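Local coordinates for AFP (Microbacterium arborescens, PDB 2YJK), which takes up and translocates iron as a dodecameric Dps protein of the ferritin fold, and probably binds ferric iron, at the interface of chains A and B and the interface of chains A and C. Sequence-based numbering; all coordinates share one arbitrary frame. Chains: chain A/B/C, AFP.

Contact 1: the interface of chains A and B. Residues chain A 47-48, 104; chain B 157-158, 160-161.
The amide of A:Gln104 turns one face towards the main chain and beta-carbon of B:Glu161, the last residue of chain B. B:Glu161 CB lies 3.7 Å from A:Gln104 CD, displaced over that face towards the outer end of the group. The carbonyl oxygen A:Gln104 OE1 comes to 3.3 Å of B:Glu161 CB, while the amide nitrogen A:Gln104 NE2 lies 3.5 Å from the carbonyl carbon B:Glu161 C. On the opposite side of the amide plane are A:Gly48 and the beta-carbon of A:Arg47. The bend at A:Gln104 chi2 (-67°) swings the amide across this terminus. The carboxylate of B:Glu161 points elsewhere, its plane nearly perpendicular to the amide; this residue is poorly ordered, and the details of its contact are correspondingly less certain.

The guanidinium plane of A:Arg47 has the methyl of B:Ala160 displaced to one face, on the NE side. Bends at chi2 and chi3 curl the arginine round this methyl, B:Ala160 CB, which meets both A:Arg47 CB and A:Arg47 NE at 3.7 Å. The imidazole of B:His158 takes little part: A:Gly48 O lies 4.0 Å from B:His158 CD2, beyond the rim and well off the ring plane.

A main-chain hydrogen bond also crosses the patch. A:Gly48 N donates to B:Ala157 O over 3.0 Å, with an angle of 161° at the hydrogen. The bond ties the loop residue that follows strand 46-47 to the 3-10 turn 157-159 of chain B.

Together these contacts seat the carboxy-terminal segment of one subunit against the short strands 46-47 and 103-104 of its neighbour. The patch thus joins copies of the protein within the twelve-subunit Dps assembly and is likely to steady the chain end there.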
# COMPACT_ATOMS: atom_id res chain seq x y z
N ARG A 47 9.20 -33.16 2.57
CA ARG A 47 8.41 -33.85 1.51
C ARG A 47 7.10 -34.37 2.06
O ARG A 47 6.90 -34.46 3.27
CB ARG A 47 9.12 -35.10 0.98
CG ARG A 47 10.61 -34.97 0.86
CD ARG A 47 10.93 -34.12 -0.22
NE ARG A 47 11.16 -34.83 -1.46
CZ ARG A 47 11.45 -34.18 -2.59
NH1 ARG A 47 11.50 -32.83 -2.61
NH2 ARG A 47 11.68 -34.87 -3.70
N GLY A 48 6.23 -34.75 1.14
CA GLY A 48 5.05 -35.52 1.55
C GLY A 48 3.76 -34.72 1.48
O GLY A 48 3.75 -33.58 1.01
N GLN A 104 10.09 -36.67 5.54
CA GLN A 104 8.66 -36.48 5.55
C GLN A 104 8.31 -35.36 6.52
O GLN A 104 8.98 -35.17 7.52
CB GLN A 104 7.95 -37.81 5.97
CG GLN A 104 8.09 -38.90 4.93
CD GLN A 104 7.32 -38.47 3.69
OE1 GLN A 104 7.87 -38.36 2.61
NE2 GLN A 104 6.05 -38.12 3.89
N ALA B 157 6.52 -32.62 -4.80
CA ALA B 157 6.95 -32.81 -3.43
C ALA B 157 5.80 -33.45 -2.63
O ALA B 157 6.04 -34.25 -1.76
CB ALA B 157 7.37 -31.46 -2.78
N HIS B 158 4.55 -33.14 -2.99
CA HIS B 158 3.37 -33.72 -2.27
C HIS B 158 3.24 -35.26 -2.40
O HIS B 158 2.66 -35.89 -1.52
CB HIS B 158 2.06 -33.13 -2.74
CG HIS B 158 1.85 -31.72 -2.30
ND1 HIS B 158 2.25 -30.65 -3.07
CD2 HIS B 158 1.33 -31.21 -1.17
CE1 HIS B 158 2.00 -29.52 -2.41
NE2 HIS B 158 1.42 -29.84 -1.27
N ALA B 160 5.90 -37.38 -2.84
CA ALA B 160 7.20 -37.99 -2.48
C ALA B 160 7.02 -39.03 -1.40
O ALA B 160 7.58 -40.15 -1.49
CB ALA B 160 8.20 -36.93 -2.06
N GLU B 161 6.22 -38.72 -0.40
CA GLU B 161 5.51 -39.85 0.25
C GLU B 161 4.30 -39.41 1.13
O GLU B 161 3.46 -38.56 0.72
CB GLU B 161 6.50 -40.85 0.91
CG GLU B 161 5.98 -42.34 1.08
CD GLU B 161 5.22 -42.93 -0.18
OE1 GLU B 161 4.78 -42.13 -1.07
OE2 GLU B 161 5.05 -44.20 -0.24

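Contact 2: the interface of chains A and C. Residues chain A 74, 77; chain C 150, 153.
A:Glu74 meets C:Trp153 and C:Lys150 where helix 51-78 of one ferritin-fold subunit of this Dps protein packs against helix 135-156 of another. A:Glu74 is an iron-binding residue, although no iron is modelled at it in this chain.

The charged interaction is a salt bridge, with C:Lys150 NZ 3.7 Å from the carboxylate oxygen A:Glu74 OE1. The lysine is stretched out almost fully, all four side-chain torsions being close to anti, and thereby carries its ammonium group from the helix to the carboxylate. C:Lys150 CE also approaches A:Glu74 OE1, at 3.5 Å. The lysine may help to hold the carboxylate in place.

Ring contacts centre on C:Trp153. Its indole receives the methyl A:Val77 CG1 over one face, 3.6 Å from the centroid of the five-membered ring in a CH-pi contact. The methyl is offset towards the NE1 side of the rim. With CG1 anti to the backbone N (chi1 177°), the valine directs this branch across the interface.

At the edge of the six-membered ring, in its plane, sits A:Glu74 CD, 3.6 Å from C:Trp153 CH2. The carboxylate plane is turned 70° from the indole, and its second oxygen, A:Glu74 OE2, reaches 3.4 Å from C:Trp153 CH2. The methylene A:Glu74 CG packs beside the same CH2-CZ3 rim. Replacing C:Trp153 by an alanine would probably leave the A:Val77 methyl without its aromatic face and the A:Glu74 side chain freer to turn, since the ring edge beside it would be gone.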
# COMPACT_ATOMS: atom_id res chain seq x y z
N GLU A 74 20.24 -7.43 20.09
CA GLU A 74 20.27 -5.98 20.23
C GLU A 74 19.99 -5.46 21.65
O GLU A 74 20.46 -4.43 21.98
CB GLU A 74 19.34 -5.33 19.22
CG GLU A 74 20.03 -5.50 17.90
CD GLU A 74 19.39 -4.78 16.74
OE1 GLU A 74 18.17 -4.37 16.82
OE2 GLU A 74 20.15 -4.64 15.75
N VAL A 77 23.57 -5.76 23.14
CA VAL A 77 24.41 -4.63 22.67
C VAL A 77 23.96 -3.28 23.22
O VAL A 77 24.81 -2.44 23.59
CB VAL A 77 24.54 -4.56 21.15
CG1 VAL A 77 25.36 -3.32 20.76
CG2 VAL A 77 25.23 -5.85 20.65
N LYS C 150 17.47 1.47 23.14
CA LYS C 150 17.96 1.19 21.82
C LYS C 150 18.41 2.48 21.04
O LYS C 150 19.46 2.49 20.40
CB LYS C 150 16.90 0.36 21.08
CG LYS C 150 17.28 0.04 19.65
CD LYS C 150 16.12 -0.72 18.95
CE LYS C 150 16.65 -1.31 17.66
NZ LYS C 150 15.56 -1.76 16.74
N TRP C 153 21.74 3.48 22.18
CA TRP C 153 22.79 2.72 21.57
C TRP C 153 23.11 3.28 20.16
O TRP C 153 24.28 3.51 19.85
CB TRP C 153 22.41 1.24 21.55
CG TRP C 153 23.13 0.39 20.49
CD1 TRP C 153 24.46 0.39 20.22
CD2 TRP C 153 22.52 -0.57 19.59
NE1 TRP C 153 24.73 -0.49 19.17
CE2 TRP C 153 23.56 -1.10 18.78
CE3 TRP C 153 21.18 -1.02 19.37
CZ2 TRP C 153 23.33 -2.08 17.76
CZ3 TRP C 153 20.94 -2.01 18.37
CH2 TRP C 153 22.02 -2.53 17.58

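About 43 Å separates the centres of the C-alpha atoms of contact 1 and contact 2, and no residue is common to them. Chain A therefore engages two neighbours at distant places: contact 1 uses its short strands and the loop residue after the first, contact 2 the helix 51-78. On the partner side both draw on the closing part of the chain, contact 1 on its extreme end and contact 2 on the helix 135-156 just before. In each, the paired chains present different surfaces to one another. Because every subunit can offer both kinds of surface, such contacts can recur round the dodecamer, and contact 2 includes a residue that binds iron.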